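FdxN element excision controlling factor protein (Anabaena variabilis, PDB 2OKF) probably binds nucleic acid as an XisH-family protein of the PDDEXK clan and is named for controlling excision of the fdxN element. Local coordinates at residues A[15-18]-A[22-25]; A[30-35]-A[88-93]; A[61-66]-A[74-79]; A[103-108]-A[123-128]. One frame throughout, in Å; residues are numbered along the deposited sequence. Where two conformers were deposited one is given.

Contact 1. Residues A[15-18]-A[22-25]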
loop_
_atom_site.group_PDB
_atom_site.type_symbol
_atom_site.label_atom_id
_atom_site.label_comp_id
_atom_site.label_asym_id
_atom_site.label_seq_id
_atom_site.Cartn_x
_atom_site.Cartn_y
_atom_site.Cartn_z
ATOM N N ALA A 15 1.158 5.706 25.190
ATOM C CA ALA A 15 -0.300 5.764 25.134
ATOM C C ALA A 15 -0.899 4.387 25.412
ATOM O O ALA A 15 -1.851 4.249 26.168
ATOM C CB ALA A 15 -0.722 6.281 23.814
ATOM N N LEU A 16 -0.318 3.355 24.795
ATOM C CA LEU A 16 -0.766 1.983 25.039
ATOM C C LEU A 16 -0.641 1.614 26.530
ATOM O O LEU A 16 -1.598 1.093 27.138
ATOM C CB LEU A 16 0.039 0.982 24.190
ATOM C CG LEU A 16 -0.367 0.920 22.720
ATOM C CD1 LEU A 16 0.705 0.239 21.883
ATOM C CD2 LEU A 16 -1.683 0.207 22.601
ATOM N N LYS A 17 0.527 1.863 27.112
ATOM C CA LYS A 17 0.727 1.481 28.510
ATOM C C LYS A 17 -0.215 2.232 29.459
ATOM O O LYS A 17 -0.685 1.647 30.439
ATOM C CB LYS A 17 2.194 1.685 28.875
ATOM C CG LYS A 17 3.025 0.626 28.245
ATOM C CD LYS A 17 4.481 0.758 28.606
ATOM C CE LYS A 17 5.124 1.909 27.929
ATOM N NZ LYS A 17 6.520 2.071 28.471
ATOM N N LYS A 18 -0.536 3.480 29.169
ATOM C CA LYS A 18 -1.477 4.220 29.997
ATOM C C LYS A 18 -2.860 3.566 30.036
ATOM O O LYS A 18 -3.610 3.721 31.010
ATOM C CB LYS A 18 -1.643 5.643 29.491
ATOM C CG LYS A 18 -0.512 6.567 29.814
ATOM C CD LYS A 18 -0.890 7.982 29.339
ATOM C CE LYS A 18 0.242 8.925 29.507
ATOM N NZ LYS A 18 0.002 10.242 28.865
ATOM N N GLN A 22 0.094 -4.270 27.647
ATOM C CA GLN A 22 1.420 -4.796 27.899
ATOM C C GLN A 22 2.108 -4.930 26.559
ATOM O O GLN A 22 1.589 -5.606 25.665
ATOM C CB GLN A 22 1.305 -6.179 28.537
ATOM C CG GLN A 22 2.649 -6.904 28.719
ATOM C CD GLN A 22 2.520 -8.380 29.162
ATOM O OE1 GLN A 22 1.413 -8.905 29.406
ATOM N NE2 GLN A 22 3.665 -9.061 29.231
ATOM N N ILE A 23 3.247 -4.271 26.409
ATOM C CA ILE A 23 4.027 -4.384 25.213
ATOM C C ILE A 23 4.820 -5.713 25.237
ATOM O O ILE A 23 5.567 -5.957 26.206
ATOM C CB ILE A 23 4.967 -3.210 25.062
ATOM C CG1 ILE A 23 4.258 -1.835 25.215
ATOM C CG2 ILE A 23 5.735 -3.313 23.755
ATOM C CD1 ILE A 23 3.174 -1.561 24.291
ATOM N N THR A 24 4.663 -6.580 24.234
ATOM C CA THR A 24 5.345 -7.877 24.259
ATOM C C THR A 24 6.502 -8.000 23.277
ATOM O O THR A 24 7.420 -8.818 23.495
ATOM C CB THR A 24 4.356 -9.019 24.057
ATOM O OG1 THR A 24 3.698 -8.873 22.777
ATOM C CG2 THR A 24 3.359 -9.031 25.211
ATOM N N ASP A 25 6.475 -7.226 22.215
ATOM C CA ASP A 25 7.529 -7.255 21.227
ATOM C C ASP A 25 7.598 -5.920 20.537
ATOM O O ASP A 25 6.583 -5.270 20.199
ATOM C CB ASP A 25 7.345 -8.384 20.186
ATOM C CG ASP A 25 7.905 -9.712 20.650
ATOM O OD1 ASP A 25 9.004 -9.754 21.272
ATOM O OD2 ASP A 25 7.252 -10.731 20.382
#

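Contact 2. Residues A[30-35]-A[88-93]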
loop_
_atom_site.group_PDB
_atom_site.type_symbol
_atom_site.label_atom_id
_atom_site.label_comp_id
_atom_site.label_asym_id
_atom_site.label_seq_id
_atom_site.Cartn_x
_atom_site.Cartn_y
_atom_site.Cartn_z
ATOM N N ILE A 30 8.057 -10.435 11.455
ATOM C CA ILE A 30 7.197 -11.376 10.753
ATOM C C ILE A 30 7.963 -11.956 9.555
ATOM O O ILE A 30 8.438 -11.210 8.697
ATOM C CB ILE A 30 5.907 -10.673 10.253
ATOM C CG1 ILE A 30 5.255 -9.854 11.376
ATOM C CG2 ILE A 30 4.893 -11.696 9.681
ATOM C CD1 ILE A 30 4.127 -8.962 10.907
ATOM N N SER A 31 8.097 -13.274 9.519
ATOM C CA SER A 31 8.719 -13.943 8.379
ATOM C C SER A 31 7.729 -14.962 7.833
ATOM O O SER A 31 7.258 -15.821 8.558
ATOM C CB SER A 31 10.027 -14.619 8.785
ATOM O OG SER A 31 11.029 -13.641 9.044
ATOM N N VAL A 32 7.366 -14.863 6.559
ATOM C CA VAL A 32 6.446 -15.836 6.038
ATOM C C VAL A 32 6.511 -15.878 4.528
ATOM O O VAL A 32 6.763 -14.858 3.872
ATOM C CB VAL A 32 4.973 -15.572 6.488
ATOM C CG1 VAL A 32 4.470 -14.316 5.901
ATOM C CG2 VAL A 32 4.054 -16.748 6.108
ATOM N N GLY A 33 6.333 -17.078 3.994
ATOM C CA GLY A 33 6.243 -17.257 2.567
ATOM C C GLY A 33 7.393 -16.715 1.771
ATOM O O GLY A 33 7.189 -16.199 0.678
ATOM N N GLY A 34 8.607 -16.866 2.312
ATOM C CA GLY A 34 9.825 -16.453 1.619
ATOM C C GLY A 34 10.215 -15.002 1.802
ATOM O O GLY A 34 11.188 -14.534 1.201
ATOM N N VAL A 35 9.475 -14.277 2.632
ATOM C CA VAL A 35 9.757 -12.880 2.847
ATOM C C VAL A 35 9.856 -12.531 4.333
ATOM O O VAL A 35 9.113 -13.051 5.157
ATOM C CB VAL A 35 8.657 -12.006 2.162
ATOM C CG1 VAL A 35 8.892 -10.550 2.408
ATOM C CG2 VAL A 35 8.631 -12.302 0.677
ATOM N N ARG A 88 -2.357 -12.983 9.332
ATOM C CA ARG A 88 -3.379 -14.002 9.221
ATOM C C ARG A 88 -2.772 -15.388 9.186
ATOM O O ARG A 88 -3.316 -16.317 9.741
ATOM C CB ARG A 88 -4.207 -13.874 7.937
ATOM C CG ARG A 88 -5.195 -12.864 7.937
ATOM C CD ARG A 88 -6.039 -12.964 6.658
ATOM N NE ARG A 88 -6.673 -11.688 6.574
ATOM C CZ ARG A 88 -7.061 -11.106 5.460
ATOM N NH1 ARG A 88 -6.940 -11.667 4.257
ATOM N NH2 ARG A 88 -7.626 -9.900 5.584
ATOM N N LYS A 89 -1.654 -15.512 8.469
ATOM C CA LYS A 89 -0.990 -16.778 8.231
ATOM C C LYS A 89 0.120 -17.120 9.229
ATOM O O LYS A 89 0.733 -18.206 9.131
ATOM C CB LYS A 89 -0.455 -16.764 6.803
ATOM C CG LYS A 89 -1.539 -16.475 5.736
ATOM C CD LYS A 89 -2.510 -17.602 5.554
ATOM C CE LYS A 89 -3.491 -17.316 4.405
ATOM N NZ LYS A 89 -4.580 -16.304 4.762
ATOM N N VAL A 90 0.319 -16.271 10.233
ATOM C CA VAL A 90 1.346 -16.481 11.239
ATOM C C VAL A 90 0.807 -16.378 12.685
ATOM O O VAL A 90 1.057 -17.235 13.524
ATOM C CB VAL A 90 2.509 -15.494 11.029
ATOM C CG1 VAL A 90 3.564 -15.722 12.096
ATOM C CG2 VAL A 90 3.125 -15.722 9.675
ATOM N N GLU A 91 0.069 -15.313 12.970
ATOM C CA GLU A 91 -0.500 -15.106 14.281
ATOM C C GLU A 91 -1.933 -14.545 14.093
ATOM O O GLU A 91 -2.216 -13.349 14.242
ATOM C CB GLU A 91 0.409 -14.181 15.088
ATOM C CG GLU A 91 0.147 -14.266 16.550
ATOM C CD GLU A 91 1.137 -13.480 17.360
ATOM O OE1 GLU A 91 1.899 -12.650 16.756
ATOM O OE2 GLU A 91 1.121 -13.727 18.585
ATOM N N PRO A 92 -2.854 -15.440 13.755
ATOM C CA PRO A 92 -4.189 -15.031 13.383
ATOM C C PRO A 92 -5.045 -14.442 14.481
ATOM O O PRO A 92 -6.073 -13.866 14.161
ATOM C CB PRO A 92 -4.807 -16.353 12.888
ATOM C CG PRO A 92 -4.087 -17.400 13.596
ATOM C CD PRO A 92 -2.684 -16.903 13.665
ATOM N N ASP A 93 -4.600 -14.546 15.734
ATOM C CA ASP A 93 -5.336 -13.892 16.799
ATOM C C ASP A 93 -4.847 -12.493 17.104
ATOM O O ASP A 93 -5.418 -11.829 17.971
ATOM C CB ASP A 93 -5.294 -14.746 18.059
ATOM C CG ASP A 93 -6.074 -16.029 17.886
ATOM O OD1 ASP A 93 -7.260 -15.938 17.501
ATOM O OD2 ASP A 93 -5.523 -17.115 18.134
#

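Contact 3. Residues A[61-66]-A[74-79]. With EDO (1,2-ethanediol), chain G; EDO (1,2-ethanediol), chain I.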
loop_
_atom_site.group_PDB
_atom_site.type_symbol
_atom_site.label_atom_id
_atom_site.label_comp_id
_atom_site.label_asym_id
_atom_site.label_seq_id
_atom_site.Cartn_x
_atom_site.Cartn_y
_atom_site.Cartn_z
ATOM N N LYS A 61 2.433 5.431 12.466
ATOM C CA LYS A 61 2.662 6.500 11.484
ATOM C C LYS A 61 2.511 7.872 12.143
ATOM O O LYS A 61 1.701 8.070 13.095
ATOM C CB LYS A 61 1.724 6.371 10.283
ATOM C CG LYS A 61 1.945 5.080 9.516
ATOM C CD LYS A 61 3.295 5.089 8.864
ATOM C CE LYS A 61 3.648 3.762 8.257
ATOM N NZ LYS A 61 4.846 3.869 7.422
ATOM N N SER A 62 3.327 8.803 11.692
ATOM C CA SER A 62 3.310 10.170 12.237
ATOM C C SER A 62 2.752 11.187 11.242
ATOM O O SER A 62 2.338 12.266 11.647
ATOM C CB SER A 62 4.720 10.562 12.600
ATOM O OG SER A 62 5.546 10.405 11.462
ATOM N N PHE A 63 2.730 10.827 9.953
ATOM C CA PHE A 63 2.196 11.700 8.919
ATOM C C PHE A 63 2.766 13.105 9.027
ATOM O O PHE A 63 2.042 14.090 9.179
ATOM C CB PHE A 63 0.656 11.685 8.916
ATOM C CG PHE A 63 0.081 10.455 8.269
ATOM C CD1 PHE A 63 -0.147 10.428 6.904
ATOM C CD2 PHE A 63 -0.196 9.329 9.010
ATOM C CE1 PHE A 63 -0.645 9.296 6.302
ATOM C CE2 PHE A 63 -0.690 8.185 8.397
ATOM C CZ PHE A 63 -0.913 8.184 7.042
ATOM N N LEU A 64 4.088 13.165 8.951
ATOM C CA LEU A 64 4.786 14.434 9.031
ATOM C C LEU A 64 4.616 15.229 7.749
ATOM O O LEU A 64 4.584 14.689 6.632
ATOM C CB LEU A 64 6.272 14.233 9.325
ATOM C CG LEU A 64 6.613 13.619 10.690
ATOM C CD1 LEU A 64 8.126 13.495 10.800
ATOM C CD2 LEU A 64 6.064 14.425 11.847
ATOM N N LYS A 65 4.517 16.534 7.934
ATOM C CA LYS A 65 4.365 17.488 6.832
ATOM C C LYS A 65 5.504 17.473 5.812
ATOM O O LYS A 65 5.396 18.107 4.759
ATOM C CB LYS A 65 4.227 18.901 7.399
ATOM C CG LYS A 65 2.974 19.103 8.247
ATOM N N GLN A 66 6.587 16.760 6.111
ATOM C CA GLN A 66 7.743 16.707 5.212
ATOM C C GLN A 66 7.395 16.133 3.821
ATOM O O GLN A 66 7.984 16.527 2.813
ATOM C CB GLN A 66 8.875 15.904 5.861
ATOM N N HIS A 74 -0.039 6.094 0.842
ATOM C CA HIS A 74 0.203 4.947 -0.037
ATOM C C HIS A 74 1.065 3.879 0.678
ATOM O O HIS A 74 0.766 2.696 0.694
ATOM C CB HIS A 74 0.953 5.316 -1.318
ATOM C CG HIS A 74 0.205 6.197 -2.248
ATOM N ND1 HIS A 74 -1.118 5.975 -2.583
ATOM C CD2 HIS A 74 0.625 7.252 -2.991
ATOM C CE1 HIS A 74 -1.473 6.884 -3.486
ATOM N NE2 HIS A 74 -0.432 7.653 -3.769
ATOM N N THR A 75 2.197 4.316 1.210
ATOM C CA THR A 75 3.106 3.375 1.862
ATOM C C THR A 75 2.473 2.765 3.111
ATOM O O THR A 75 2.529 1.549 3.340
ATOM C CB THR A 75 4.421 4.044 2.175
ATOM O OG1 THR A 75 5.025 4.472 0.950
ATOM C CG2 THR A 75 5.359 3.079 2.891
ATOM N N ALA A 76 1.825 3.599 3.935
ATOM C CA ALA A 76 1.167 3.089 5.141
ATOM C C ALA A 76 0.101 2.031 4.824
ATOM O O ALA A 76 -0.048 1.053 5.555
ATOM C CB ALA A 76 0.535 4.209 5.953
ATOM N N LEU A 77 -0.665 2.284 3.768
ATOM C CA LEU A 77 -1.739 1.389 3.358
ATOM C C LEU A 77 -1.162 0.052 2.850
ATOM O O LEU A 77 -1.660 -1.021 3.184
ATOM C CB LEU A 77 -2.602 2.048 2.280
ATOM C CG LEU A 77 -3.762 1.216 1.769
ATOM C CD1 LEU A 77 -4.784 0.812 2.873
ATOM C CD2 LEU A 77 -4.413 1.992 0.635
ATOM N N GLY A 78 -0.153 0.125 1.992
ATOM C CA GLY A 78 0.481 -1.080 1.476
ATOM C C GLY A 78 1.077 -1.921 2.584
ATOM O O GLY A 78 0.907 -3.143 2.619
ATOM N N GLN A 79 1.778 -1.246 3.496
ATOM C CA GLN A 79 2.308 -1.927 4.675
ATOM C C GLN A 79 1.175 -2.584 5.474
ATOM O O GLN A 79 1.276 -3.750 5.892
ATOM C CB GLN A 79 3.133 -0.954 5.538
ATOM C CG GLN A 79 4.462 -0.543 4.887
ATOM C CD GLN A 79 5.155 0.639 5.552
ATOM O OE1 GLN A 79 4.530 1.432 6.248
ATOM N NE2 GLN A 79 6.455 0.793 5.268
HETATM C C1 EDO G . 8.389 4.398 8.528
HETATM O O1 EDO G . 7.852 3.101 8.238
HETATM C C2 EDO G . 7.349 5.209 9.292
HETATM O O2 EDO G . 7.130 6.445 8.619
HETATM C C1 EDO I . 9.305 -1.415 5.039
HETATM O O1 EDO I . 9.063 -0.316 4.153
HETATM C C2 EDO I . 10.216 -2.402 4.329
HETATM O O2 EDO I . 10.031 -3.738 4.819
#

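Contact 4. Residues A[103-108]-A[123-128]. With EDO (1,2-ethanediol), chain F.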
loop_
_atom_site.group_PDB
_atom_site.type_symbol
_atom_site.label_atom_id
_atom_site.label_comp_id
_atom_site.label_asym_id
_atom_site.label_seq_id
_atom_site.Cartn_x
_atom_site.Cartn_y
_atom_site.Cartn_z
ATOM N N THR A 103 -4.471 14.762 15.028
ATOM C CA THR A 103 -4.468 15.880 14.060
ATOM C C THR A 103 -4.656 15.358 12.637
ATOM O O THR A 103 -5.447 15.918 11.875
ATOM C CB THR A 103 -3.220 16.751 14.151
ATOM O OG1 THR A 103 -2.035 15.991 13.936
ATOM C CG2 THR A 103 -3.172 17.461 15.513
ATOM N N THR A 104 -3.949 14.286 12.304
ATOM C CA THR A 104 -4.072 13.660 10.992
ATOM C C THR A 104 -5.459 13.073 10.787
ATOM O O THR A 104 -6.080 13.210 9.702
ATOM C CB THR A 104 -3.052 12.533 10.891
ATOM O OG1 THR A 104 -1.763 13.032 11.292
ATOM C CG2 THR A 104 -2.986 11.971 9.465
ATOM N N TYR A 105 -5.948 12.398 11.826
ATOM C CA TYR A 105 -7.268 11.811 11.817
ATOM C C TYR A 105 -8.361 12.856 11.513
ATOM O O TYR A 105 -9.278 12.601 10.757
ATOM C CB TYR A 105 -7.564 11.102 13.162
ATOM C CG TYR A 105 -8.934 10.461 13.181
ATOM C CD1 TYR A 105 -9.223 9.363 12.372
ATOM C CD2 TYR A 105 -9.918 10.951 14.003
ATOM C CE1 TYR A 105 -10.491 8.796 12.369
ATOM C CE2 TYR A 105 -11.184 10.394 14.024
ATOM C CZ TYR A 105 -11.458 9.302 13.216
ATOM O OH TYR A 105 -12.730 8.768 13.258
ATOM N N LYS A 106 -8.258 14.013 12.144
ATOM C CA LYS A 106 -9.257 15.083 12.016
ATOM C C LYS A 106 -9.168 15.855 10.718
ATOM O O LYS A 106 -10.107 16.571 10.391
ATOM C CB LYS A 106 -9.161 16.053 13.195
ATOM C CG LYS A 106 -9.545 15.425 14.522
ATOM C CD LYS A 106 -9.333 16.367 15.705
ATOM C CE LYS A 106 -10.370 17.432 15.798
ATOM N NZ LYS A 106 -10.153 18.100 17.099
ATOM N N THR A 107 -8.049 15.726 10.008
ATOM C CA THR A 107 -7.833 16.454 8.773
ATOM C C THR A 107 -7.821 15.505 7.574
ATOM O O THR A 107 -8.875 15.285 6.946
ATOM C CB THR A 107 -6.584 17.333 8.873
ATOM O OG1 THR A 107 -5.409 16.563 9.166
ATOM C CG2 THR A 107 -6.772 18.340 9.968
ATOM N N PHE A 108 -6.667 14.910 7.283
ATOM C CA PHE A 108 -6.527 14.029 6.140
ATOM C C PHE A 108 -7.574 12.937 6.132
ATOM O O PHE A 108 -8.188 12.653 5.104
ATOM C CB PHE A 108 -5.128 13.422 6.131
ATOM C CG PHE A 108 -4.864 12.511 4.956
ATOM C CD1 PHE A 108 -4.697 13.044 3.712
ATOM C CD2 PHE A 108 -4.810 11.134 5.099
ATOM C CE1 PHE A 108 -4.470 12.198 2.610
ATOM C CE2 PHE A 108 -4.591 10.311 4.012
ATOM C CZ PHE A 108 -4.393 10.864 2.773
ATOM N N VAL A 123 -9.387 -0.900 7.252
ATOM C CA VAL A 123 -8.187 -0.438 7.911
ATOM C C VAL A 123 -8.533 0.033 9.329
ATOM O O VAL A 123 -8.918 1.202 9.552
ATOM C CB VAL A 123 -7.461 0.640 7.128
ATOM C CG1 VAL A 123 -6.161 1.018 7.864
ATOM C CG2 VAL A 123 -7.156 0.149 5.692
ATOM N N LYS A 124 -8.325 -0.854 10.293
ATOM C CA LYS A 124 -8.554 -0.539 11.687
ATOM C C LYS A 124 -7.527 0.480 12.147
ATOM O O LYS A 124 -6.357 0.405 11.756
ATOM C CB LYS A 124 -8.454 -1.809 12.511
ATOM C CG LYS A 124 -9.500 -2.838 12.171
ATOM C CD LYS A 124 -9.312 -4.096 13.034
ATOM C CE LYS A 124 -10.320 -5.218 12.741
ATOM N NZ LYS A 124 -11.633 -4.905 13.354
HETATM N N MSE A 125 -7.954 1.395 13.025
HETATM C CA MSE A 125 -7.096 2.489 13.429
HETATM C C MSE A 125 -7.022 2.668 14.942
HETATM O O MSE A 125 -8.007 2.430 15.661
HETATM C CB MSE A 125 -7.588 3.807 12.766
HETATM C CG MSE A 125 -7.543 3.776 11.225
HETATM SE SE MSE A 125 -8.070 5.568 10.583
HETATM C CE MSE A 125 -9.820 5.382 10.807
ATOM N N LEU A 126 -5.864 3.128 15.378
ATOM C CA LEU A 126 -5.619 3.545 16.763
ATOM C C LEU A 126 -5.310 5.033 16.618
ATOM O O LEU A 126 -4.260 5.410 16.110
ATOM C CB LEU A 126 -4.451 2.797 17.393
ATOM C CG LEU A 126 -4.061 3.042 18.839
ATOM C CD1 LEU A 126 -2.837 2.168 19.200
ATOM C CD2 LEU A 126 -3.748 4.455 19.144
ATOM N N VAL A 127 -6.242 5.891 17.058
ATOM C CA VAL A 127 -6.043 7.336 16.958
ATOM C C VAL A 127 -5.492 7.795 18.297
ATOM O O VAL A 127 -6.099 7.565 19.358
ATOM C CB VAL A 127 -7.355 8.066 16.674
ATOM C CG1 VAL A 127 -7.125 9.513 16.481
ATOM C CG2 VAL A 127 -8.016 7.499 15.388
ATOM N N TYR A 128 -4.320 8.392 18.225
ATOM C CA TYR A 128 -3.595 8.828 19.438
ATOM C C TYR A 128 -3.301 10.305 19.410
ATOM O O TYR A 128 -3.100 10.879 18.379
ATOM C CB TYR A 128 -2.308 8.033 19.647
ATOM C CG TYR A 128 -1.227 8.204 18.622
ATOM C CD1 TYR A 128 -1.258 7.545 17.390
ATOM C CD2 TYR A 128 -0.123 9.014 18.872
ATOM C CE1 TYR A 128 -0.277 7.708 16.496
ATOM C CE2 TYR A 128 0.857 9.204 17.967
ATOM C CZ TYR A 128 0.808 8.534 16.761
ATOM O OH TYR A 128 1.826 8.697 15.837
HETATM C C1 EDO F . -12.293 -0.309 9.841
HETATM O O1 EDO F . -13.137 -1.216 9.097
HETATM C C2 EDO F . -12.320 1.037 9.148
HETATM O O2 EDO F . -11.585 2.025 9.908
#

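Contact 1. Residues A[15-18]-A[22-25]
On the strand side nearly everything rests on Ile23, which meets two successive helix residues, Leu16 and Lys17, without any hydrogen bond across. Its delta methyl does most of the touching: Ile23 CD1 lies 3.9 Å from Leu16 CD1 and is nearly as close to Leu16 CB. It gets there because CG1 stands beside the backbone N, opposite the carbonyl carbon (chi1 -51°), which swings the longer branch over to the helix. Leu16 and Ile23 run at about a right angle to one another. Lys17 adds only the base of its chain, with Lys17 CG 4.1 Å from Ile23 CG1. The two segments belong to helix 6-18 and strand 22-25, joined by just three residues, and here the chain leaves the first helix for one of the two outermost strands of the mixed six-stranded sheet. Leu16 also packs on Ile135 and Trp138 of strand 134-139, the outermost strand at the other end of the strand order. Ile23 rests in turn on Ile47 and Ala49 of the neighbouring strand. Just beyond Ile23 a classic beta bulge sets Thr24 and Asp25 both against Ala48.

Contact 2. Residues A[30-35]-A[88-93]
Val32 and Val90 make the heart of this contact, which is apolar: Val90 CG2 sits 3.7 Å from Val32 CB, and the same methyl touches Val32 CG2 at 3.8 Å. The two side chains lie antiparallel, side by side. Val90 CG1 lies anti to the backbone N (chi1 180°), which leaves CG2 as the branch turned to the strand. Ile30 reaches the same methyl more loosely, its CG2 standing 4.4 Å from Val90 CG2, and it also packs on Ala86 and Leu87 further back along helix 69-90. Two backbone bonds close a tight hairpin within segment 30-35: Val32 N donates to Val35 O at 2.9 Å and Val35 N to Val32 O at 3.0 Å, joining strands 31-32 and 35-36 through a type I' turn with Gly33 and Gly34 at its corners. The second subunit adds a further layer: Gly33 makes backbone hydrogen bonds to it, Val32 packs on its Phe113 and Val35 on its Pro114, and Lys89 has a weak, long ion pair with its Glu120. With no hydrogen bond between the segments, the fit of the hairpin against Val90 rests on methyl packing, while the hairpin is closed by its own pair of backbone bonds.

Contact 3. Residues A[61-66]-A[74-79]
Lys61 leaves the backbone with CG opposite the carbonyl carbon (chi1 -62°), bends once at chi2 (-67°) and then runs extended, which carries its amine past Ala76 to the amide of Gln79. Lys61 ends a Glu-x-Lys sequence with Glu59, consistent with the (D/E)xK element of the PD-(D/E)XK fold, with Glu59 in strand 54-60 and Lys61 just past its end, facing helix 69-90. Glu59 also packs against Ala76 and Gln79. The aliphatic chain of Lys61 packs on the Ala76 methyl, CG and CE each 3.9 Å from Ala76 CB. Phe63, in the loop that follows, approaches the same methyl obliquely, Phe63 CZ 4.4 Å from Ala76 CB. At the lysine tip the amine donates to the Gln79 carbonyl oxygen, meeting a lone pair in the carbonyl plane at a C=O...N angle of 140°. A solvent 1,2-ethanediol, probably from the crystallisation liquor, takes a second bond from Lys61 NZ. Thr75 and His74, on the same helix, bond to the second subunit, so the helix also faces the dimer interface. In the Gln79 conformer described, one of two deposited, Lys61 NZ stands 2.7 Å from Gln79 OE1, and Gln79 NE2 donates to another ethanediol's O1 at 3.0 Å.

Contact 4. Residues A[103-108]-A[123-128]
Helix 102-106 comes nearest strand 125-129 where Tyr105 faces Val127, their CA atoms 6.9 Å apart. No hydrogen bond links the two segments. At the helix end Thr103 O accepts from Thr107 OG1 at 2.8 Å, the donor tilted 27° from the carbonyl plane. Tyr105 holds its ring out toward the strand, CG anti to the backbone N (chi1 -179°), and meets Val127 with one face and Met125 with its edge; these two residues, two apart on the strand, both point to the helix. Val127 CG2 makes a CH-pi contact over the ring face, 3.9 Å from the Tyr105 centroid and 18° off the ring normal. Val127 CG1 presses instead on the root of the tyrosine, 3.7 Å from Tyr105 CB. In the conformer described, one of two deposited, selenomethionine Met125 brings its methyl to the ring edge, where CE stands 3.8 Å from Tyr105 CE1. In that copy Met125 SE is 5.5 Å from the centroid of the Tyr105 ring, an oblique Met-aromatic contact. Ile139 of strand 134-139 also packs against Tyr105, Met125 and Val127. This is helix-on-sheet packing within a beta-alpha-beta crossover, whose helices 102-106 and 112-120 link the parallel neighbours 94-101 and 125-129.

Contact 1 closes first, a three-residue loop that folds helix 6-18 back on the edge strand 22-25. Contact 2 then spans residues 30-35 to 88-93, tying the small hairpin to the C-terminal part of helix 69-90. Contact 3 falls within that span, joining the loop after strand 54-60 to the same helix further back, and contact 4 follows after the longer loop has closed. No two contacts cross. In space contacts 3 and 4 adjoin: Tyr128 OH probably bonds to Lys61 O, and Phe63 packs on Thr104 and Leu77 on Val123. Contact 1 meets contact 4 through Leu16 and Leu126. Contacts 2 and 3 also touch the second subunit.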